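Local coordinates for sortase (Actinomyces oris, PDB 2XWG), which probably acts as a pilus-building class C sortase, joining fimbrial subunits through an acyl-thioester intermediate, in a catalytic domain that also binds calcium, at residues P100-I105 and I116-D121; V129-G134 and S146-H151; N164-G169 and Y183-I188. One frame throughout, in Å; residues are numbered along the deposited sequence.

Contact 1: P100-I105 and I116-D121. With CA (calcium ion), chain F.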
ATOM      1  N   PRO A 100      -8.721   3.551  13.676  1.00 50.71           N
ATOM      2  CA  PRO A 100      -8.447   2.142  13.362  1.00 44.52           C
ATOM      3  C   PRO A 100      -8.083   1.986  11.885  1.00 39.96           C
ATOM      4  O   PRO A 100      -7.465   1.009  11.487  1.00 35.55           O
ATOM      5  CB  PRO A 100      -9.766   1.444  13.698  1.00 45.06           C
ATOM      6  CG  PRO A 100     -10.492   2.425  14.628  1.00 53.67           C
ATOM      7  CD  PRO A 100     -10.114   3.778  14.088  1.00 49.63           C
ATOM      8  N   VAL A 101      -8.460   2.974  11.082  1.00 40.68           N
ATOM      9  CA  VAL A 101      -8.068   3.038   9.679  1.00 33.24           C
ATOM     10  C   VAL A 101      -6.755   3.797   9.534  1.00 32.79           C
ATOM     11  O   VAL A 101      -6.653   4.926   9.970  1.00 42.20           O
ATOM     12  CB  VAL A 101      -9.138   3.754   8.882  1.00 29.14           C
ATOM     13  CG1 VAL A 101      -8.663   4.021   7.486  1.00 27.72           C
ATOM     14  CG2 VAL A 101     -10.411   2.926   8.874  1.00 27.86           C
ATOM     15  N   MET A 102      -5.739   3.186   8.935  1.00 30.68           N
ATOM     16  CA  MET A 102      -4.468   3.874   8.754  1.00 27.15           C
ATOM     17  C   MET A 102      -4.581   5.016   7.726  1.00 31.96           C
ATOM     18  O   MET A 102      -4.066   6.124   7.935  1.00 32.66           O
ATOM     19  CB  MET A 102      -3.377   2.871   8.383  1.00 30.12           C
ATOM     20  CG  MET A 102      -2.240   3.441   7.560  1.00 29.51           C
ATOM     21  SD  MET A 102      -0.940   2.249   7.150  1.00 39.42           S
ATOM     22  CE  MET A 102      -0.957   1.154   8.544  1.00 34.11           C
ATOM     23  N   ALA A 103      -5.291   4.763   6.631  1.00 29.58           N
ATOM     24  CA  ALA A 103      -5.433   5.746   5.553  1.00 26.46           C
ATOM     25  C   ALA A 103      -6.570   5.330   4.618  1.00 26.14           C
ATOM     26  O   ALA A 103      -7.193   4.276   4.802  1.00 21.37           O
ATOM     27  CB  ALA A 103      -4.136   5.879   4.774  1.00 22.01           C
ATOM     28  N   ARG A 104      -6.835   6.154   3.612  1.00 31.23           N
ATOM     29  CA  ARG A 104      -7.891   5.859   2.646  1.00 29.96           C
ATOM     30  C   ARG A 104      -7.394   6.044   1.233  1.00 31.55           C
ATOM     31  O   ARG A 104      -6.630   6.977   0.974  1.00 33.29           O
ATOM     32  CB  ARG A 104      -9.057   6.808   2.833  1.00 29.45           C
ATOM     33  CG  ARG A 104      -9.828   6.543   4.043  1.00 33.51           C
ATOM     34  CD  ARG A 104     -11.263   6.827   3.769  1.00 37.24           C
ATOM     35  NE  ARG A 104     -12.068   5.783   4.382  1.00 44.15           N
ATOM     36  CZ  ARG A 104     -12.727   4.829   3.723  1.00 41.17           C
ATOM     37  NH1 ARG A 104     -12.725   4.774   2.377  1.00 38.71           N
ATOM     38  NH2 ARG A 104     -13.416   3.932   4.432  1.00 42.86           N
ATOM     39  N   ILE A 105      -7.867   5.209   0.304  1.00 23.08           N
ATOM     40  CA  ILE A 105      -7.470   5.353  -1.088  1.00 21.14           C
ATOM     41  C   ILE A 105      -8.670   5.435  -1.976  1.00 21.97           C
ATOM     42  O   ILE A 105      -9.634   4.714  -1.775  1.00 26.01           O
ATOM     43  CB  ILE A 105      -6.631   4.171  -1.565  1.00 25.18           C
ATOM     44  CG1 ILE A 105      -6.234   4.369  -3.034  1.00 22.23           C
ATOM     45  CG2 ILE A 105      -7.390   2.864  -1.392  1.00 16.80           C
ATOM     46  CD1 ILE A 105      -5.136   3.455  -3.432  1.00 18.51           C
ATOM     47  N   ILE A 116      -7.471   1.631   4.478  1.00 27.29           N
ATOM     48  CA  ILE A 116      -6.188   0.937   4.484  1.00 24.42           C
ATOM     49  C   ILE A 116      -5.847   0.590   5.930  1.00 27.19           C
ATOM     50  O   ILE A 116      -5.963   1.430   6.814  1.00 27.65           O
ATOM     51  CB  ILE A 116      -5.103   1.856   3.946  1.00 24.74           C
ATOM     52  CG1 ILE A 116      -5.383   2.184   2.490  1.00 24.77           C
ATOM     53  CG2 ILE A 116      -3.755   1.229   4.089  1.00 25.11           C
ATOM     54  CD1 ILE A 116      -4.520   3.270   1.929  1.00 25.57           C
ATOM     55  N   TYR A 117      -5.441  -0.648   6.171  1.00 26.77           N
ATOM     56  CA  TYR A 117      -5.117  -1.100   7.509  1.00 25.12           C
ATOM     57  C   TYR A 117      -3.693  -1.620   7.551  1.00 30.17           C
ATOM     58  O   TYR A 117      -3.109  -1.955   6.510  1.00 30.18           O
ATOM     59  CB  TYR A 117      -6.049  -2.234   7.940  1.00 28.18           C
ATOM     60  CG  TYR A 117      -7.514  -1.877   7.971  1.00 27.66           C
ATOM     61  CD1 TYR A 117      -8.045  -1.152   9.019  1.00 21.80           C
ATOM     62  CD2 TYR A 117      -8.373  -2.284   6.954  1.00 24.71           C
ATOM     63  CE1 TYR A 117      -9.390  -0.836   9.064  1.00 21.78           C
ATOM     64  CE2 TYR A 117      -9.718  -1.962   6.984  1.00 24.72           C
ATOM     65  CZ  TYR A 117     -10.221  -1.238   8.052  1.00 25.37           C
ATOM     66  OH  TYR A 117     -11.563  -0.908   8.093  1.00 24.74           O
ATOM     67  N   HIS A 118      -3.145  -1.686   8.762  1.00 30.68           N
ATOM     68  CA  HIS A 118      -1.827  -2.263   9.001  1.00 32.40           C
ATOM     69  C   HIS A 118      -1.821  -3.726   8.593  1.00 29.52           C
ATOM     70  O   HIS A 118      -2.714  -4.471   8.974  1.00 33.87           O
ATOM     71  CB  HIS A 118      -1.501  -2.220  10.497  1.00 30.72           C
ATOM     72  CG  HIS A 118      -1.196  -0.855  11.029  1.00 35.89           C
ATOM     73  ND1 HIS A 118      -2.178   0.015  11.453  1.00 34.14           N
ATOM     74  CD2 HIS A 118      -0.015  -0.225  11.241  1.00 34.16           C
ATOM     75  CE1 HIS A 118      -1.615   1.130  11.878  1.00 36.44           C
ATOM     76  NE2 HIS A 118      -0.303   1.012  11.753  1.00 37.24           N
ATOM     77  N   GLY A 119      -0.799  -4.145   7.860  1.00 32.32           N
ATOM     78  CA  GLY A 119      -0.555  -5.558   7.600  1.00 33.37           C
ATOM     79  C   GLY A 119      -1.323  -6.192   6.445  1.00 33.54           C
ATOM     80  O   GLY A 119      -2.205  -5.562   5.843  1.00 27.94           O
ATOM     81  N   THR A 120      -1.002  -7.451   6.148  1.00 26.65           N
ATOM     82  CA  THR A 120      -1.628  -8.129   5.028  1.00 28.25           C
ATOM     83  C   THR A 120      -2.059  -9.549   5.384  1.00 31.83           C
ATOM     84  O   THR A 120      -2.101 -10.443   4.538  1.00 28.25           O
ATOM     85  CB  THR A 120      -0.695  -8.153   3.794  1.00 29.25           C
ATOM     86  OG1 THR A 120       0.557  -8.738   4.166  1.00 32.20           O
ATOM     87  CG2 THR A 120      -0.442  -6.750   3.298  1.00 26.70           C
ATOM     88  N   ASP A 121      -2.386  -9.758   6.646  1.00 32.86           N
ATOM     89  CA  ASP A 121      -2.926 -11.041   7.052  1.00 36.88           C
ATOM     90  C   ASP A 121      -4.268 -11.228   6.378  1.00 34.53           C
ATOM     91  O   ASP A 121      -4.875 -10.270   5.911  1.00 33.56           O
ATOM     92  CB  ASP A 121      -3.093 -11.071   8.555  1.00 38.03           C
ATOM     93  CG  ASP A 121      -3.966  -9.971   9.029  1.00 40.41           C
ATOM     94  OD1 ASP A 121      -3.507  -8.796   9.039  1.00 36.13           O
ATOM     95  OD2 ASP A 121      -5.126 -10.282   9.351  1.00 46.31           O
TER
HETATM   96 CA    CA F1286       0.621 -11.469   4.458  1.00 44.82          CA
HETATM   97  O   HOH W   1       1.322 -11.536   7.216  1.00 41.66           O
HETATM   98  O   HOH W   2       3.246 -12.197   3.695  1.00 45.45           O

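Contact 2: V129-G134 and S146-H151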
ATOM      1  N   VAL A 129      -8.005  -2.583   2.111  1.00 26.17           N
ATOM      2  CA  VAL A 129      -6.670  -2.619   1.554  1.00 24.20           C
ATOM      3  C   VAL A 129      -5.661  -2.796   2.692  1.00 29.69           C
ATOM      4  O   VAL A 129      -5.726  -2.095   3.712  1.00 29.98           O
ATOM      5  CB  VAL A 129      -6.377  -1.319   0.780  1.00 25.97           C
ATOM      6  CG1 VAL A 129      -4.934  -1.286   0.361  1.00 28.31           C
ATOM      7  CG2 VAL A 129      -7.292  -1.209  -0.441  1.00 23.24           C
ATOM      8  N   GLY A 130      -4.739  -3.746   2.545  1.00 28.98           N
ATOM      9  CA  GLY A 130      -3.742  -3.983   3.572  1.00 26.12           C
ATOM     10  C   GLY A 130      -2.430  -3.339   3.189  1.00 29.65           C
ATOM     11  O   GLY A 130      -2.022  -3.375   2.036  1.00 33.45           O
ATOM     12  N   HIS A 131      -1.759  -2.739   4.156  1.00 29.42           N
ATOM     13  CA  HIS A 131      -0.473  -2.119   3.898  1.00 26.85           C
ATOM     14  C   HIS A 131       0.677  -3.060   4.207  1.00 31.95           C
ATOM     15  O   HIS A 131       0.705  -3.703   5.264  1.00 28.98           O
ATOM     16  CB  HIS A 131      -0.312  -0.890   4.749  1.00 29.72           C
ATOM     17  CG  HIS A 131       1.070  -0.337   4.709  1.00 29.70           C
ATOM     18  ND1 HIS A 131       1.985  -0.556   5.714  1.00 32.34           N
ATOM     19  CD2 HIS A 131       1.703   0.395   3.766  1.00 29.09           C
ATOM     20  CE1 HIS A 131       3.123   0.040   5.403  1.00 33.05           C
ATOM     21  NE2 HIS A 131       2.977   0.623   4.226  1.00 36.12           N
ATOM     22  N   LEU A 132       1.644  -3.123   3.293  1.00 34.34           N
ATOM     23  CA  LEU A 132       2.678  -4.148   3.363  1.00 33.07           C
ATOM     24  C   LEU A 132       3.787  -3.826   4.359  1.00 36.02           C
ATOM     25  O   LEU A 132       4.674  -3.018   4.068  1.00 38.48           O
ATOM     26  CB  LEU A 132       3.264  -4.412   1.983  1.00 34.38           C
ATOM     27  CG  LEU A 132       4.125  -5.659   1.901  1.00 34.64           C
ATOM     28  CD1 LEU A 132       3.370  -6.828   2.488  1.00 40.31           C
ATOM     29  CD2 LEU A 132       4.495  -5.950   0.479  1.00 31.02           C
ATOM     30  N   PHE A 133       3.725  -4.471   5.527  1.00 31.20           N
ATOM     31  CA  PHE A 133       4.741  -4.313   6.554  1.00 32.95           C
ATOM     32  C   PHE A 133       6.107  -4.551   5.942  1.00 39.32           C
ATOM     33  O   PHE A 133       6.353  -5.573   5.308  1.00 41.90           O
ATOM     34  CB  PHE A 133       4.492  -5.268   7.715  1.00 38.91           C
ATOM     35  CG  PHE A 133       5.581  -5.266   8.767  1.00 40.80           C
ATOM     36  CD1 PHE A 133       5.791  -4.152   9.573  1.00 41.51           C
ATOM     37  CD2 PHE A 133       6.365  -6.397   8.974  1.00 40.94           C
ATOM     38  CE1 PHE A 133       6.782  -4.149  10.549  1.00 43.57           C
ATOM     39  CE2 PHE A 133       7.355  -6.405   9.942  1.00 45.10           C
ATOM     40  CZ  PHE A 133       7.561  -5.271  10.743  1.00 47.60           C
ATOM     41  N   GLY A 134       6.992  -3.581   6.114  1.00 42.37           N
ATOM     42  CA  GLY A 134       8.285  -3.632   5.474  1.00 40.73           C
ATOM     43  C   GLY A 134       8.426  -2.489   4.506  1.00 43.78           C
ATOM     44  O   GLY A 134       9.545  -2.113   4.173  1.00 52.92           O
ATOM     45  N   SER A 146       5.552   3.130  -0.732  1.00 40.53           N
ATOM     46  CA  SER A 146       4.517   2.492   0.068  1.00 38.74           C
ATOM     47  C   SER A 146       3.773   1.488  -0.802  1.00 36.23           C
ATOM     48  O   SER A 146       3.367   1.811  -1.928  1.00 35.36           O
ATOM     49  CB  SER A 146       3.553   3.565   0.577  1.00 37.22           C
ATOM     50  OG  SER A 146       2.782   3.088   1.646  1.00 34.89           O
ATOM     51  N   VAL A 147       3.598   0.275  -0.289  1.00 36.48           N
ATOM     52  CA  VAL A 147       2.984  -0.793  -1.070  1.00 32.95           C
ATOM     53  C   VAL A 147       1.632  -1.172  -0.486  1.00 33.81           C
ATOM     54  O   VAL A 147       1.560  -1.609   0.664  1.00 33.06           O
ATOM     55  CB  VAL A 147       3.869  -2.025  -1.076  1.00 34.39           C
ATOM     56  CG1 VAL A 147       3.124  -3.194  -1.690  1.00 33.33           C
ATOM     57  CG2 VAL A 147       5.138  -1.739  -1.854  1.00 36.72           C
ATOM     58  N   LEU A 148       0.565  -0.983  -1.269  1.00 32.10           N
ATOM     59  CA  LEU A 148      -0.805  -1.219  -0.795  1.00 28.40           C
ATOM     60  C   LEU A 148      -1.388  -2.435  -1.505  1.00 31.65           C
ATOM     61  O   LEU A 148      -1.373  -2.499  -2.739  1.00 30.57           O
ATOM     62  CB  LEU A 148      -1.693   0.005  -1.037  1.00 22.63           C
ATOM     63  CG  LEU A 148      -1.159   1.316  -0.493  1.00 22.95           C
ATOM     64  CD1 LEU A 148      -2.185   2.349  -0.670  1.00 21.10           C
ATOM     65  CD2 LEU A 148      -0.835   1.162   0.975  1.00 23.26           C
ATOM     66  N   THR A 149      -1.925  -3.362  -0.710  1.00 30.13           N
ATOM     67  CA  THR A 149      -2.312  -4.705  -1.134  1.00 29.48           C
ATOM     68  C   THR A 149      -3.820  -4.914  -1.126  1.00 31.98           C
ATOM     69  O   THR A 149      -4.485  -4.509  -0.172  1.00 33.38           O
ATOM     70  CB  THR A 149      -1.739  -5.719  -0.152  1.00 28.85           C
ATOM     71  OG1 THR A 149      -0.378  -5.377   0.135  1.00 32.41           O
ATOM     72  CG2 THR A 149      -1.771  -7.077  -0.750  1.00 34.41           C
ATOM     73  N   GLY A 150      -4.355  -5.574  -2.156  1.00 23.84           N
ATOM     74  CA  GLY A 150      -5.782  -5.807  -2.257  1.00 21.98           C
ATOM     75  C   GLY A 150      -6.125  -7.029  -3.094  1.00 26.20           C
ATOM     76  O   GLY A 150      -5.533  -7.249  -4.131  1.00 29.79           O
ATOM     77  N   HIS A 151      -7.099  -7.814  -2.646  1.00 27.02           N
ATOM     78  CA  HIS A 151      -7.529  -9.024  -3.332  1.00 22.35           C
ATOM     79  C   HIS A 151      -8.033  -8.732  -4.723  1.00 25.14           C
ATOM     80  O   HIS A 151      -8.460  -7.626  -5.022  1.00 25.89           O
ATOM     81  CB  HIS A 151      -8.679  -9.688  -2.575  1.00 23.95           C
ATOM     82  CG  HIS A 151      -8.253 -10.536  -1.413  1.00 24.32           C
ATOM     83  ND1 HIS A 151      -7.160 -11.371  -1.454  1.00 25.80           N
ATOM     84  CD2 HIS A 151      -8.793 -10.690  -0.179  1.00 26.86           C
ATOM     85  CE1 HIS A 151      -7.039 -12.005  -0.302  1.00 23.68           C
ATOM     86  NE2 HIS A 151      -8.017 -11.607   0.491  1.00 26.05           N
TER

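Contact 3: N164-G169 and Y183-I188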
ATOM      1  N   ASN A 164      -6.724  -4.100 -13.032  1.00 29.92           N
ATOM      2  CA  ASN A 164      -6.363  -4.341 -14.433  1.00 35.99           C
ATOM      3  C   ASN A 164      -7.028  -3.431 -15.473  1.00 37.62           C
ATOM      4  O   ASN A 164      -6.922  -3.713 -16.660  1.00 36.44           O
ATOM      5  CB  ASN A 164      -6.627  -5.802 -14.811  1.00 31.96           C
ATOM      6  CG  ASN A 164      -8.073  -6.202 -14.574  1.00 35.38           C
ATOM      7  OD1 ASN A 164      -8.951  -5.350 -14.458  1.00 35.69           O
ATOM      8  ND2 ASN A 164      -8.324  -7.500 -14.490  1.00 30.63           N
ATOM      9  N   GLN A 165      -7.724  -2.372 -15.052  1.00 30.29           N
ATOM     10  CA  GLN A 165      -8.286  -1.419 -16.011  1.00 34.23           C
ATOM     11  C   GLN A 165      -7.483  -0.135 -16.035  1.00 37.27           C
ATOM     12  O   GLN A 165      -7.622   0.696 -16.942  1.00 40.48           O
ATOM     13  CB  GLN A 165      -9.746  -1.110 -15.720  1.00 32.97           C
ATOM     14  CG  GLN A 165     -10.636  -2.323 -15.836  1.00 35.74           C
ATOM     15  CD  GLN A 165     -12.051  -2.000 -15.465  1.00 41.00           C
ATOM     16  OE1 GLN A 165     -12.855  -2.889 -15.135  1.00 40.82           O
ATOM     17  NE2 GLN A 165     -12.369  -0.704 -15.487  1.00 37.16           N
ATOM     18  N   LEU A 166      -6.617   0.011 -15.042  1.00 34.01           N
ATOM     19  CA  LEU A 166      -5.787   1.202 -14.938  1.00 39.07           C
ATOM     20  C   LEU A 166      -4.758   1.228 -16.065  1.00 41.28           C
ATOM     21  O   LEU A 166      -4.263   0.177 -16.460  1.00 38.40           O
ATOM     22  CB  LEU A 166      -5.068   1.218 -13.585  1.00 34.30           C
ATOM     23  CG  LEU A 166      -5.900   1.555 -12.329  1.00 33.54           C
ATOM     24  CD1 LEU A 166      -4.973   1.747 -11.156  1.00 28.35           C
ATOM     25  CD2 LEU A 166      -6.682   2.795 -12.541  1.00 26.97           C
ATOM     26  N   LYS A 167      -4.440   2.422 -16.566  1.00 46.25           N
ATOM     27  CA  LYS A 167      -3.272   2.613 -17.429  1.00 50.51           C
ATOM     28  C   LYS A 167      -2.449   3.841 -17.006  1.00 52.91           C
ATOM     29  O   LYS A 167      -2.842   4.583 -16.094  1.00 51.86           O
ATOM     30  CB  LYS A 167      -3.662   2.672 -18.920  1.00 55.17           C
ATOM     31  CG  LYS A 167      -4.490   3.886 -19.338  1.00 56.32           C
ATOM     32  CD  LYS A 167      -5.990   3.630 -19.241  1.00 59.32           C
ATOM     33  CE  LYS A 167      -6.461   2.522 -20.179  1.00 60.17           C
ATOM     34  NZ  LYS A 167      -6.347   2.842 -21.650  1.00 69.11           N
ATOM     35  N   LYS A 168      -1.303   4.052 -17.649  1.00 47.35           N
ATOM     36  CA  LYS A 168      -0.423   5.164 -17.275  1.00 50.75           C
ATOM     37  C   LYS A 168      -1.157   6.512 -17.382  1.00 47.44           C
ATOM     38  O   LYS A 168      -2.032   6.682 -18.222  1.00 48.55           O
ATOM     39  CB  LYS A 168       0.882   5.147 -18.100  1.00 56.22           C
ATOM     40  CG  LYS A 168       1.760   3.899 -17.859  1.00 57.00           C
ATOM     41  CD  LYS A 168       3.014   3.835 -18.758  1.00 60.36           C
ATOM     42  CE  LYS A 168       3.477   2.367 -18.932  1.00 68.03           C
ATOM     43  NZ  LYS A 168       4.959   2.163 -18.826  1.00 64.91           N
ATOM     44  N   GLY A 169      -0.827   7.452 -16.504  1.00 50.28           N
ATOM     45  CA  GLY A 169      -1.537   8.719 -16.466  1.00 53.44           C
ATOM     46  C   GLY A 169      -2.839   8.696 -15.670  1.00 52.53           C
ATOM     47  O   GLY A 169      -3.434   9.752 -15.381  1.00 49.57           O
ATOM     48  N   TYR A 183      -1.191  10.693  -6.556  1.00 36.77           N
ATOM     49  CA  TYR A 183      -0.216   9.933  -7.361  1.00 35.15           C
ATOM     50  C   TYR A 183      -0.698   9.725  -8.798  1.00 35.47           C
ATOM     51  O   TYR A 183      -1.897   9.605  -9.042  1.00 35.64           O
ATOM     52  CB  TYR A 183       0.085   8.579  -6.726  1.00 31.75           C
ATOM     53  CG  TYR A 183       0.743   8.718  -5.390  1.00 32.76           C
ATOM     54  CD1 TYR A 183      -0.005   8.929  -4.262  1.00 32.11           C
ATOM     55  CD2 TYR A 183       2.108   8.651  -5.259  1.00 32.39           C
ATOM     56  CE1 TYR A 183       0.587   9.076  -3.040  1.00 32.75           C
ATOM     57  CE2 TYR A 183       2.710   8.783  -4.048  1.00 34.26           C
ATOM     58  CZ  TYR A 183       1.946   9.005  -2.933  1.00 33.63           C
ATOM     59  OH  TYR A 183       2.539   9.152  -1.697  1.00 32.85           O
ATOM     60  N   GLU A 184       0.233   9.691  -9.747  1.00 39.05           N
ATOM     61  CA  GLU A 184      -0.111   9.415 -11.135  1.00 42.27           C
ATOM     62  C   GLU A 184       0.554   8.097 -11.544  1.00 44.35           C
ATOM     63  O   GLU A 184       1.727   7.875 -11.244  1.00 42.89           O
ATOM     64  CB  GLU A 184       0.329  10.573 -12.036  1.00 47.14           C
ATOM     65  CG  GLU A 184       0.072  10.344 -13.529  1.00 56.72           C
ATOM     66  CD  GLU A 184       0.606  11.476 -14.424  1.00 67.76           C
ATOM     67  OE1 GLU A 184       1.789  11.873 -14.255  1.00 68.92           O
ATOM     68  OE2 GLU A 184      -0.157  11.961 -15.298  1.00 63.76           O
ATOM     69  N   VAL A 185      -0.195   7.211 -12.200  1.00 37.94           N
ATOM     70  CA  VAL A 185       0.321   5.890 -12.567  1.00 36.07           C
ATOM     71  C   VAL A 185       1.370   5.999 -13.668  1.00 41.58           C
ATOM     72  O   VAL A 185       1.113   6.566 -14.730  1.00 41.77           O
ATOM     73  CB  VAL A 185      -0.803   4.973 -13.056  1.00 37.25           C
ATOM     74  CG1 VAL A 185      -0.243   3.653 -13.561  1.00 35.26           C
ATOM     75  CG2 VAL A 185      -1.816   4.752 -11.959  1.00 30.30           C
ATOM     76  N   ASN A 186       2.557   5.459 -13.429  1.00 41.85           N
ATOM     77  CA  ASN A 186       3.592   5.553 -14.444  1.00 47.71           C
ATOM     78  C   ASN A 186       4.349   4.249 -14.676  1.00 54.26           C
ATOM     79  O   ASN A 186       5.421   4.252 -15.282  1.00 58.34           O
ATOM     80  CB  ASN A 186       4.568   6.686 -14.127  1.00 45.88           C
ATOM     81  CG  ASN A 186       5.490   6.353 -12.968  1.00 51.25           C
ATOM     82  OD1 ASN A 186       5.547   5.207 -12.495  1.00 48.78           O
ATOM     83  ND2 ASN A 186       6.240   7.356 -12.513  1.00 47.16           N
ATOM     84  N   ASP A 187       3.794   3.138 -14.201  1.00 54.48           N
ATOM     85  CA  ASP A 187       4.397   1.837 -14.449  1.00 56.70           C
ATOM     86  C   ASP A 187       3.437   0.707 -14.094  1.00 57.92           C
ATOM     87  O   ASP A 187       2.957   0.606 -12.969  1.00 53.72           O
ATOM     88  CB  ASP A 187       5.717   1.701 -13.679  1.00 63.56           C
ATOM     89  CG  ASP A 187       6.611   0.570 -14.210  1.00 71.58           C
ATOM     90  OD1 ASP A 187       6.394   0.092 -15.357  1.00 69.06           O
ATOM     91  OD2 ASP A 187       7.552   0.180 -13.469  1.00 73.19           O
ATOM     92  N   ILE A 188       3.160  -0.143 -15.075  1.00 61.80           N
ATOM     93  CA  ILE A 188       2.297  -1.298 -14.873  1.00 55.69           C
ATOM     94  C   ILE A 188       3.035  -2.528 -15.354  1.00 53.15           C
ATOM     95  O   ILE A 188       3.760  -2.477 -16.341  1.00 61.85           O
ATOM     96  CB  ILE A 188       0.972  -1.124 -15.611  1.00 52.60           C
ATOM     97  CG1 ILE A 188       0.395   0.259 -15.278  1.00 50.00           C
ATOM     98  CG2 ILE A 188       0.022  -2.253 -15.260  1.00 48.94           C
ATOM     99  CD1 ILE A 188      -1.042   0.456 -15.684  1.00 48.62           C
TER

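Contact 1: P100-I105 and I116-D121
Ile-116 faces two successive residues, Met-102 just before the strand and Ala-103 at its start. Ile-116 O accepts Met-102 N at 2.8 Å and, weakly, Ala-103 N at 3.4 Å, while Ile-116 N donates to Ala-103 O at 2.7 Å. Two residues facing one is the signature of a classic beta bulge, here at the open end of the hairpin 103-107/112-118.

The Ile-116 side chain can be followed outward. Ile-116 CB lies 3.3 Å from Ala-103 O, CG1 runs on past the same carbonyl, and Ile-116 CD1 ends against Ala-103 CB at 3.9 Å and Ile-105 CB at 4.2 Å. With CG1 anti to the carbonyl carbon (chi1 -64°), CG2 falls anti to the backbone N, where Met-102 SD is 4.3 Å from Ile-116 CG2. Beyond the sulfur, Met-102 CE lies over one face of the His-118 ring in a CH-pi arrangement, modelled too tightly for its spacing to be trusted. Replacing His-118 by alanine removes the ring, which would probably leave Glu-95 O without its NE2 partner and uncover the Met-102 methyl. The Tyr-117 ring presents its edge to Pro-100 O, 3.3 Å from Tyr-117 CD1.

Farther along, Thr-120 OG1 joins Pro-77 O, Glu-80 O and two waters around calcium, and Asp-121 N-caps helix 122-127. In the sheet, strand 112-118 lies between 103-107 (antiparallel) and 129-131 (parallel), with Ile-116 packed on Val-129.

Contact 2: V129-G134 and S146-H151
Gly-130 and Thr-149 form an antiparallel hydrogen-bonded pair, and main-chain bonds carry most of the polar contact. Gly-130 N reaches Thr-149 O at 2.8 Å, and Thr-149 N returns to Gly-130 O at 2.7 Å. Two residues on, Leu-132 N meets Val-147 O at 3.0 Å with an N-H...O angle of 162°, the straightest of the three. Gly-130 O has a second, weak donor in Thr-149 OG1 at 3.2 Å: a chi1 of -45° puts OG1 beside its own backbone N, and hydroxyl and N-H both reach the one carbonyl.

These strands belong to the sortase beta-barrel, in which 129-131 lies between 112-118, parallel to it, and 144-149, antiparallel. The chain leaving 144-149 leads directly to His-151, the predicted proton donor/acceptor, and Thr-149 itself lies about 7 Å, side chain to side chain, from Cys-213, the predicted site of the acyl-thioester intermediate.

Apolar contacts flank the bonded pair. Val-129 CG1 lies 3.8 Å from Leu-148 CB, and Leu-132 runs alongside Val-147, pointing the same way, with Leu-132 CD2 and Val-147 CG1 also 3.8 Å apart. On the face shared by His-131 and Leu-148, a non-hydrogen-bonded pair, Leu-148 CD2 approaches the imidazole at its CD2 edge, in the ring plane.

His-131 and Ser-146 take their polar partners from outside the two segments. His-131 is bonded through ND1 to Tyr-92 OH and through NE2 to Ser-136 O, which fixes the rotation of the buried ring. Ser-146 OG, near the same ring edge, also bonds Ser-136 O.

Contact 3: N164-G169 and Y183-I188
Gly-169 N donates to Val-185 O at 2.8 Å, nearly straight (166° at the hydrogen), where the loop 164-169 comes alongside strand 179-191; the backbone angles of Gly-169, with phi at 83°, call for glycine. Val-185 O is also approached by Lys-168 CA at 3.3 Å in a CA-H...O contact, so two consecutive residues of the loop close on one acceptor.

Around this bond the side chains of the strand meet mainly loop backbone. Ile-188 CD1 lies 3.3 Å from Leu-166 O and also touches Lys-167 CA at 3.6 Å. Val-185 CB comes to 3.7 Å from Lys-167 O; Val-185 CG1, anti to the backbone N (chi1 174°), borders the same carbonyl, while CG2 makes a looser contact with Leu-166 CD1. The aliphatic Glu-184 CG rests 3.7 Å from Gly-169 CA.

One layer out, Lys-167 N is bonded to Asp-170 OD2, and Asp-170 pairs through its backbone with Val-185, which sets the loop against the strand. Strand 221-229 lies next to 179-191 in the sheet: Leu-166 and Val-185 both touch Val-225, Ile-188 packs on Leu-223, and Asn-186 with Asp-187 forms a classic beta bulge opposite Thr-226.

Lys-168 NZ and Asp-187 OD1, 4.3 Å apart, are beyond salt-bridge range and probably attract only modestly. With one hydrogen bond between the segments, the rest is van der Waals contact, chiefly of Val-185 and Ile-188 with the backbone at 166-168, probably weak and little directional.

The three contacts follow one another along the chain, each closing before the next opens, and all reach the same mixed sheet. Contacts 1 and 2 are neighbours, centres 8 Å apart, because strands 112-118 and 129-131 run side by side: Tyr-117 N and O probably bond Val-129 O and His-131 N. Packing of Ile-116 on Leu-148 and of Thr-120 on Thr-149 joins them further. Contact 3 touches neither; its centre is about 22 Å from that of contact 1, across the chain's centre, and 17 Å from that of contact 2. Contacts 1 and 2 thus lie near calcium and the predicted active-site residues, while contact 3 joins a loop to the sheet remote from them.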